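Long-range contact in proline dehydrogenase (Bradyrhizobium japonicum USDA 110, PDB 3HAZ), which probably oxidises proline to glutamate in two steps, using an FAD-dependent proline dehydrogenase and an NAD-dependent 1-pyrroline-5-carboxylate dehydrogenase within one chain: residues 279-288 with 309-319. Sequence-based numbering, arbitrary orientation.
Sequences VDAEEADRLE and FGLAIQAYQKR. With FAD (flavin-adenine dinucleotide), chain C.
A284 O is gripped by three donors. R319 NH2 reaches it across the contact at 3.0 Å, with A284 O lying in the guanidinium plane. L287 N comes from the opposite face of the A284 carbonyl plane, and a water adds a third bond. L287 CD2 sits 3.4 Å above that guanidinium, over its centre. With CG anti to the backbone N (chi1 180°), the L287 side chain runs out to meet R319 from the opposite direction. R319 NH2 also donates to Q317 OE1, on a lone pair in the carbonyl plane. Its two bonds, to A284 O and Q317 OE1, fix the guanidinium beneath L287 CD2. Q317 NE2 in turn donates to Q314 OE1 at 2.8 Å, which helps fix which way the Q314 amide is turned. Q314 NE2 then has two acceptors, E282 O at 2.8 Å and FAD O2 at 2.6 Å, the latter bond nearly straight (173°). A lysine in its place has no side-chain oxygen and would probably leave Q317 NE2 without its acceptor and A281 CB without the amide carbon packed on it. The contact lies at the C-terminal ends of neighbouring parallel strands 276-279 and 309-314 and in what follows them, in the proline dehydrogenase domain, a TIM-barrel fold. Helix 287-298 links the strands as a beta-alpha-beta unit. They pair through V279 N to G310 O and A312 N to V279 O (2.9 Å). Beyond the pairing, A281 meets the isoalloxazine edge with its backbone: A281 N donates to FAD O4, and A281 O accepts from FAD N3 at 2.6 Å. A312 CB packs against A281 CB and lies 3.6 Å from FAD O4. D280 turns away from strand 309-314, and its carboxylate forms salt bridges with K239 and R341, the latter an FAD-binding residue.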
ATOM      1  N   VAL A 279     -25.584  22.556  45.139  1.00 18.13           N
ATOM      2  CA  VAL A 279     -24.423  21.681  45.301  1.00 20.17           C
ATOM      3  C   VAL A 279     -23.886  21.241  43.934  1.00 17.48           C
ATOM      4  O   VAL A 279     -24.562  20.533  43.180  1.00 19.92           O
ATOM      5  CB  VAL A 279     -24.758  20.434  46.157  1.00 25.64           C
ATOM      6  CG1 VAL A 279     -23.506  19.573  46.378  1.00 18.23           C
ATOM      7  CG2 VAL A 279     -25.375  20.853  47.501  1.00 19.37           C
ATOM      8  N   ASP A 280     -22.672  21.675  43.610  1.00 16.62           N
ATOM      9  CA  ASP A 280     -22.074  21.358  42.313  1.00 16.31           C
ATOM     10  C   ASP A 280     -21.866  19.855  42.170  1.00 22.17           C
ATOM     11  O   ASP A 280     -21.782  19.125  43.167  1.00 21.15           O
ATOM     12  CB  ASP A 280     -20.729  22.072  42.147  1.00 20.87           C
ATOM     13  CG  ASP A 280     -20.878  23.571  41.892  1.00 28.80           C
ATOM     14  OD1 ASP A 280     -22.004  24.039  41.597  1.00 25.93           O
ATOM     15  OD2 ASP A 280     -19.853  24.283  41.977  1.00 26.07           O
ATOM     16  N   ALA A 281     -21.781  19.397  40.926  1.00 18.22           N
ATOM     17  CA  ALA A 281     -21.463  18.004  40.644  1.00 16.58           C
ATOM     18  C   ALA A 281     -19.992  17.909  40.263  1.00 17.81           C
ATOM     19  O   ALA A 281     -19.491  18.725  39.486  1.00 14.56           O
ATOM     20  CB  ALA A 281     -22.342  17.475  39.532  1.00 16.79           C
ATOM     21  N   GLU A 282     -19.300  16.919  40.817  1.00 18.39           N
ATOM     22  CA  GLU A 282     -17.865  16.777  40.589  1.00 17.62           C
ATOM     23  C   GLU A 282     -17.550  15.462  39.868  1.00 13.74           C
ATOM     24  O   GLU A 282     -18.290  15.062  38.969  1.00 17.14           O
ATOM     25  CB  GLU A 282     -17.110  16.935  41.919  1.00 17.16           C
ATOM     26  CG  GLU A 282     -17.462  18.274  42.598  1.00 24.06           C
ATOM     27  CD  GLU A 282     -16.689  18.554  43.874  1.00 24.11           C
ATOM     28  OE1 GLU A 282     -15.491  18.905  43.789  1.00 23.53           O
ATOM     29  OE2 GLU A 282     -17.292  18.456  44.962  1.00 17.93           O
ATOM     30  N   GLU A 283     -16.469  14.786  40.247  1.00 13.75           N
ATOM     31  CA  GLU A 283     -16.061  13.583  39.512  1.00 16.06           C
ATOM     32  C   GLU A 283     -17.067  12.447  39.664  1.00 19.20           C
ATOM     33  O   GLU A 283     -17.808  12.377  40.650  1.00 21.02           O
ATOM     34  CB  GLU A 283     -14.671  13.114  39.949  1.00 15.08           C
ATOM     35  CG  GLU A 283     -13.571  14.146  39.772  1.00 18.55           C
ATOM     36  CD  GLU A 283     -13.490  15.139  40.930  1.00 20.42           C
ATOM     37  OE1 GLU A 283     -14.378  15.137  41.808  1.00 21.06           O
ATOM     38  OE2 GLU A 283     -12.527  15.926  40.963  1.00 20.77           O
ATOM     39  N   ALA A 284     -17.069  11.544  38.692  1.00 19.93           N
ATOM     40  CA  ALA A 284     -18.002  10.425  38.681  1.00 19.73           C
ATOM     41  C   ALA A 284     -17.860   9.519  39.899  1.00 22.21           C
ATOM     42  O   ALA A 284     -18.849   8.954  40.369  1.00 19.98           O
ATOM     43  CB  ALA A 284     -17.855   9.614  37.391  1.00 12.38           C
ATOM     44  N   ASP A 285     -16.639   9.369  40.409  1.00 16.85           N
ATOM     45  CA  ASP A 285     -16.434   8.477  41.545  1.00 23.30           C
ATOM     46  C   ASP A 285     -16.956   9.080  42.850  1.00 18.71           C
ATOM     47  O   ASP A 285     -17.001   8.407  43.878  1.00 19.71           O
ATOM     48  CB  ASP A 285     -14.973   7.998  41.666  1.00 25.13           C
ATOM     49  CG  ASP A 285     -13.999   9.116  42.001  1.00 26.62           C
ATOM     50  OD1 ASP A 285     -14.433  10.268  42.205  1.00 26.90           O
ATOM     51  OD2 ASP A 285     -12.782   8.831  42.054  1.00 27.04           O
ATOM     52  N   ARG A 286     -17.373  10.341  42.792  1.00 16.92           N
ATOM     53  CA  ARG A 286     -17.972  10.999  43.951  1.00 21.75           C
ATOM     54  C   ARG A 286     -19.494  11.151  43.837  1.00 20.30           C
ATOM     55  O   ARG A 286     -20.138  11.660  44.755  1.00 21.12           O
ATOM     56  CB  ARG A 286     -17.322  12.372  44.174  1.00 17.88           C
ATOM     57  CG  ARG A 286     -15.891  12.301  44.723  1.00 16.76           C
ATOM     58  CD  ARG A 286     -15.192  13.644  44.592  1.00 24.05           C
ATOM     59  NE  ARG A 286     -14.156  13.841  45.607  1.00 20.95           N
ATOM     60  CZ  ARG A 286     -13.243  14.806  45.556  1.00 21.87           C
ATOM     61  NH1 ARG A 286     -13.229  15.653  44.528  1.00 13.14           N
ATOM     62  NH2 ARG A 286     -12.339  14.927  46.525  1.00 19.79           N
ATOM     63  N   LEU A 287     -20.071  10.718  42.716  1.00 19.50           N
ATOM     64  CA  LEU A 287     -21.510  10.887  42.498  1.00 23.59           C
ATOM     65  C   LEU A 287     -22.364  10.270  43.617  1.00 23.49           C
ATOM     66  O   LEU A 287     -23.196  10.943  44.225  1.00 24.35           O
ATOM     67  CB  LEU A 287     -21.932  10.300  41.151  1.00 19.06           C
ATOM     68  CG  LEU A 287     -23.430  10.435  40.854  1.00 26.66           C
ATOM     69  CD1 LEU A 287     -23.886  11.879  41.006  1.00 22.31           C
ATOM     70  CD2 LEU A 287     -23.778   9.898  39.475  1.00 23.02           C
ATOM     71  N   GLU A 288     -22.164   8.985  43.864  1.00 22.32           N
ATOM     72  CA  GLU A 288     -22.936   8.258  44.867  1.00 24.40           C
ATOM     73  C   GLU A 288     -22.789   8.858  46.259  1.00 18.43           C
ATOM     74  O   GLU A 288     -23.768   9.012  46.986  1.00 22.63           O
ATOM     75  CB  GLU A 288     -22.506   6.790  44.901  1.00 23.83           C
ATOM     76  CG  GLU A 288     -22.915   5.986  43.688  1.00 18.94           C
ATOM     77  CD  GLU A 288     -22.637   4.501  43.859  1.00 27.31           C
ATOM     78  OE1 GLU A 288     -22.107   4.116  44.927  1.00 24.25           O
ATOM     79  OE2 GLU A 288     -22.952   3.719  42.931  1.00 29.56           O
ATOM     80  N   PHE A 309     -33.110  25.025  47.653  1.00 23.99           N
ATOM     81  CA  PHE A 309     -32.108  23.964  47.707  1.00 24.18           C
ATOM     82  C   PHE A 309     -32.074  23.186  46.405  1.00 25.09           C
ATOM     83  O   PHE A 309     -33.105  22.981  45.767  1.00 24.76           O
ATOM     84  CB  PHE A 309     -32.363  23.006  48.871  1.00 24.60           C
ATOM     85  CG  PHE A 309     -31.279  21.978  49.056  1.00 23.74           C
ATOM     86  CD1 PHE A 309     -30.189  22.236  49.874  1.00 29.03           C
ATOM     87  CD2 PHE A 309     -31.348  20.752  48.411  1.00 30.33           C
ATOM     88  CE1 PHE A 309     -29.189  21.296  50.044  1.00 34.33           C
ATOM     89  CE2 PHE A 309     -30.345  19.809  48.573  1.00 30.81           C
ATOM     90  CZ  PHE A 309     -29.267  20.080  49.394  1.00 32.42           C
ATOM     91  N   GLY A 310     -30.880  22.748  46.019  1.00 20.40           N
ATOM     92  CA  GLY A 310     -30.719  22.014  44.781  1.00 33.46           C
ATOM     93  C   GLY A 310     -29.316  21.504  44.518  1.00 29.80           C
ATOM     94  O   GLY A 310     -28.412  21.631  45.357  1.00 24.01           O
ATOM     95  N   LEU A 311     -29.140  20.925  43.335  1.00 22.12           N
ATOM     96  CA  LEU A 311     -27.878  20.308  42.957  1.00 23.23           C
ATOM     97  C   LEU A 311     -27.732  20.310  41.445  1.00 22.01           C
ATOM     98  O   LEU A 311     -28.716  20.465  40.710  1.00 18.79           O
ATOM     99  CB  LEU A 311     -27.821  18.868  43.451  1.00 18.09           C
ATOM    100  CG  LEU A 311     -28.473  17.837  42.519  1.00 22.99           C
ATOM    101  CD1 LEU A 311     -28.061  16.420  42.912  1.00 22.66           C
ATOM    102  CD2 LEU A 311     -29.988  17.976  42.518  1.00 27.87           C
ATOM    103  N   ALA A 312     -26.497  20.127  40.992  1.00 17.50           N
ATOM    104  CA  ALA A 312     -26.216  19.989  39.567  1.00 20.76           C
ATOM    105  C   ALA A 312     -26.189  18.507  39.201  1.00 21.39           C
ATOM    106  O   ALA A 312     -25.792  17.667  40.016  1.00 23.97           O
ATOM    107  CB  ALA A 312     -24.890  20.647  39.217  1.00 19.46           C
ATOM    108  N   ILE A 313     -26.620  18.203  37.980  1.00 18.12           N
ATOM    109  CA  ILE A 313     -26.584  16.855  37.429  1.00 18.51           C
ATOM    110  C   ILE A 313     -25.925  16.904  36.050  1.00 25.88           C
ATOM    111  O   ILE A 313     -26.318  17.701  35.192  1.00 20.52           O
ATOM    112  CB  ILE A 313     -27.996  16.262  37.296  1.00 18.06           C
ATOM    113  CG1 ILE A 313     -28.702  16.242  38.658  1.00 20.00           C
ATOM    114  CG2 ILE A 313     -27.938  14.851  36.715  1.00 16.31           C
ATOM    115  CD1 ILE A 313     -30.193  15.952  38.559  1.00 20.27           C
ATOM    116  N   GLN A 314     -24.919  16.056  35.849  1.00 23.32           N
ATOM    117  CA  GLN A 314     -24.127  16.069  34.621  1.00 20.69           C
ATOM    118  C   GLN A 314     -24.672  15.089  33.577  1.00 22.05           C
ATOM    119  O   GLN A 314     -24.614  13.868  33.752  1.00 20.17           O
ATOM    120  CB  GLN A 314     -22.669  15.723  34.932  1.00 15.43           C
ATOM    121  CG  GLN A 314     -21.987  16.648  35.939  1.00 11.75           C
ATOM    122  CD  GLN A 314     -21.014  15.894  36.838  1.00 20.57           C
ATOM    123  OE1 GLN A 314     -21.322  14.802  37.317  1.00 19.47           O
ATOM    124  NE2 GLN A 314     -19.839  16.474  37.069  1.00 12.36           N
ATOM    125  N   ALA A 315     -25.184  15.635  32.483  1.00 17.55           N
ATOM    126  CA  ALA A 315     -25.775  14.826  31.431  1.00 26.01           C
ATOM    127  C   ALA A 315     -24.743  14.021  30.644  1.00 22.01           C
ATOM    128  O   ALA A 315     -25.104  13.103  29.919  1.00 19.85           O
ATOM    129  CB  ALA A 315     -26.608  15.695  30.488  1.00 17.80           C
ATOM    130  N   TYR A 316     -23.461  14.357  30.769  1.00 19.47           N
ATOM    131  CA  TYR A 316     -22.460  13.576  30.046  1.00 21.89           C
ATOM    132  C   TYR A 316     -22.240  12.207  30.687  1.00 18.93           C
ATOM    133  O   TYR A 316     -21.556  11.358  30.131  1.00 25.80           O
ATOM    134  CB  TYR A 316     -21.153  14.353  29.798  1.00 22.03           C
ATOM    135  CG  TYR A 316     -20.197  14.549  30.969  1.00 15.52           C
ATOM    136  CD1 TYR A 316     -20.564  14.252  32.282  1.00  9.46           C
ATOM    137  CD2 TYR A 316     -18.925  15.080  30.748  1.00 16.41           C
ATOM    138  CE1 TYR A 316     -19.666  14.457  33.344  1.00 15.93           C
ATOM    139  CE2 TYR A 316     -18.030  15.293  31.790  1.00 18.10           C
ATOM    140  CZ  TYR A 316     -18.405  14.982  33.088  1.00 19.25           C
ATOM    141  OH  TYR A 316     -17.506  15.198  34.116  1.00 17.94           O
ATOM    142  N   GLN A 317     -22.858  11.994  31.847  1.00 17.30           N
ATOM    143  CA  GLN A 317     -22.803  10.692  32.514  1.00 19.82           C
ATOM    144  C   GLN A 317     -23.979   9.823  32.097  1.00 23.75           C
ATOM    145  O   GLN A 317     -25.113  10.294  32.002  1.00 29.91           O
ATOM    146  CB  GLN A 317     -22.813  10.849  34.033  1.00 22.62           C
ATOM    147  CG  GLN A 317     -21.597  11.547  34.611  1.00 16.00           C
ATOM    148  CD  GLN A 317     -21.308  11.093  36.029  1.00 18.80           C
ATOM    149  OE1 GLN A 317     -21.317   9.895  36.320  1.00 26.53           O
ATOM    150  NE2 GLN A 317     -21.035  12.043  36.915  1.00 20.90           N
ATOM    151  N   LYS A 318     -23.704   8.548  31.858  1.00 22.53           N
ATOM    152  CA  LYS A 318     -24.753   7.604  31.511  1.00 25.52           C
ATOM    153  C   LYS A 318     -25.779   7.475  32.640  1.00 24.26           C
ATOM    154  O   LYS A 318     -26.944   7.171  32.390  1.00 23.11           O
ATOM    155  CB  LYS A 318     -24.138   6.246  31.156  1.00 22.78           C
ATOM    156  CG  LYS A 318     -23.021   6.349  30.106  1.00 19.05           C
ATOM    157  CD  LYS A 318     -22.322   5.006  29.893  1.00 20.63           C
ATOM    158  CE  LYS A 318     -21.242   5.108  28.808  1.00 26.99           C
ATOM    159  NZ  LYS A 318     -20.343   3.903  28.783  1.00 28.31           N
ATOM    160  N   ARG A 319     -25.352   7.739  33.873  1.00 22.96           N
ATOM    161  CA  ARG A 319     -26.247   7.646  35.035  1.00 28.07           C
ATOM    162  C   ARG A 319     -27.167   8.856  35.207  1.00 24.64           C
ATOM    163  O   ARG A 319     -27.998   8.879  36.111  1.00 27.35           O
ATOM    164  CB  ARG A 319     -25.443   7.441  36.325  1.00 23.33           C
ATOM    165  CG  ARG A 319     -24.781   6.071  36.455  1.00 21.51           C
ATOM    166  CD  ARG A 319     -23.883   6.009  37.685  1.00 22.03           C
ATOM    167  NE  ARG A 319     -22.766   6.945  37.583  1.00 23.08           N
ATOM    168  CZ  ARG A 319     -21.890   7.181  38.554  1.00 23.82           C
ATOM    169  NH1 ARG A 319     -21.993   6.546  39.716  1.00 21.46           N
ATOM    170  NH2 ARG A 319     -20.910   8.057  38.362  1.00 20.17           N
TER
HETATM  171  PA  FAD C2001     -20.750  22.489  24.480  1.00 18.91           P
HETATM  172  O1A FAD C2001     -19.529  23.007  23.526  1.00 21.34           O
HETATM  173  O2A FAD C2001     -21.998  22.297  23.742  1.00 25.24           O
HETATM  174  O5B FAD C2001     -20.325  21.063  25.137  1.00 22.31           O
HETATM  175  C5B FAD C2001     -19.092  20.985  25.792  1.00 24.04           C
HETATM  176  C4B FAD C2001     -19.012  19.677  26.590  1.00 20.13           C
HETATM  177  O4B FAD C2001     -19.559  18.385  25.980  1.00 18.48           O
HETATM  178  C3B FAD C2001     -18.146  19.373  27.654  1.00 19.76           C
HETATM  179  O3B FAD C2001     -17.953  20.341  28.672  1.00 17.71           O
HETATM  180  C2B FAD C2001     -18.462  17.937  27.986  1.00 19.79           C
HETATM  181  O2B FAD C2001     -19.268  17.703  29.126  1.00 18.92           O
HETATM  182  C1B FAD C2001     -18.957  17.341  26.717  1.00 19.68           C
HETATM  183  N9A FAD C2001     -17.993  16.698  25.843  1.00 23.84           N
HETATM  184  C8A FAD C2001     -16.920  17.273  25.169  1.00 22.43           C
HETATM  185  N7A FAD C2001     -16.322  16.290  24.427  1.00 17.56           N
HETATM  186  C5A FAD C2001     -17.042  15.092  24.644  1.00 18.78           C
HETATM  187  C6A FAD C2001     -16.869  13.695  24.116  1.00 19.68           C
HETATM  188  N6A FAD C2001     -15.785  13.377  23.195  1.00 21.45           N
HETATM  189  N1A FAD C2001     -17.701  12.741  24.477  1.00 22.84           N
HETATM  190  C2A FAD C2001     -18.765  13.021  25.356  1.00 18.24           C
HETATM  191  N3A FAD C2001     -18.930  14.364  25.865  1.00 24.31           N
HETATM  192  C4A FAD C2001     -18.062  15.357  25.487  1.00 20.28           C
HETATM  193  N1  FAD C2001     -20.132  20.852  35.149  1.00 17.50           N
HETATM  194  C2  FAD C2001     -19.947  19.909  36.132  1.00 14.53           C
HETATM  195  O2  FAD C2001     -19.319  18.722  35.826  1.00 20.11           O
HETATM  196  N3  FAD C2001     -20.367  20.187  37.477  1.00 23.87           N
HETATM  197  C4  FAD C2001     -20.953  21.383  37.782  1.00 19.21           C
HETATM  198  O4  FAD C2001     -21.423  21.627  39.079  1.00 21.37           O
HETATM  199  C4X FAD C2001     -21.152  22.369  36.755  1.00 17.76           C
HETATM  200  N5  FAD C2001     -21.799  23.680  37.072  1.00 17.46           N
HETATM  201  C5X FAD C2001     -21.981  24.641  36.048  1.00 22.61           C
HETATM  202  C6  FAD C2001     -22.609  25.932  36.364  1.00 20.96           C
HETATM  203  C7  FAD C2001     -22.794  26.888  35.338  1.00 21.13           C
HETATM  204  C7M FAD C2001     -23.425  28.228  35.682  1.00 18.23           C
HETATM  205  C8  FAD C2001     -22.364  26.591  33.952  1.00 25.68           C
HETATM  206  C8M FAD C2001     -22.547  27.613  32.818  1.00 22.32           C
HETATM  207  C9  FAD C2001     -21.763  25.356  33.654  1.00 21.59           C
HETATM  208  C9A FAD C2001     -21.558  24.357  34.719  1.00 22.86           C
HETATM  209  N10 FAD C2001     -20.932  23.068  34.416  1.00 20.92           N
HETATM  210  C10 FAD C2001     -20.749  22.094  35.468  1.00 17.95           C
HETATM  211  C1' FAD C2001     -20.627  22.640  33.013  1.00 19.82           C
HETATM  212  C2' FAD C2001     -19.199  22.951  32.497  1.00 19.73           C
HETATM  213  O2' FAD C2001     -18.570  23.908  33.344  1.00 17.38           O
HETATM  214  C3' FAD C2001     -19.284  23.410  31.032  1.00 20.59           C
HETATM  215  O3' FAD C2001     -19.723  24.763  30.971  1.00 21.57           O
HETATM  216  C4' FAD C2001     -20.251  22.522  30.168  1.00 25.15           C
HETATM  217  O4' FAD C2001     -20.121  21.147  30.281  1.00 20.49           O
HETATM  218  C5' FAD C2001     -20.289  22.979  28.686  1.00 22.17           C
HETATM  219  O5' FAD C2001     -21.490  22.610  28.026  1.00 29.89           O
HETATM  220  P   FAD C2001     -22.032  23.599  26.809  1.00 19.02           P
HETATM  221  O1P FAD C2001     -23.513  23.054  26.270  1.00 29.81           O
HETATM  222  O2P FAD C2001     -22.092  24.984  27.289  1.00 17.83           O
HETATM  223  O3P FAD C2001     -20.871  23.599  25.660  1.00 26.15           O
HETATM  224  O   HOH W   1     -24.483  17.800  42.452  1.00 22.08           O
HETATM  225  O   HOH W   2     -17.902  13.875  36.393  1.00 17.40           O
HETATM  226  O   HOH W   3     -20.245   7.377  42.065  1.00 23.10           O
HETATM  227  O   HOH W   4     -23.770   4.586  40.678  1.00 31.81           O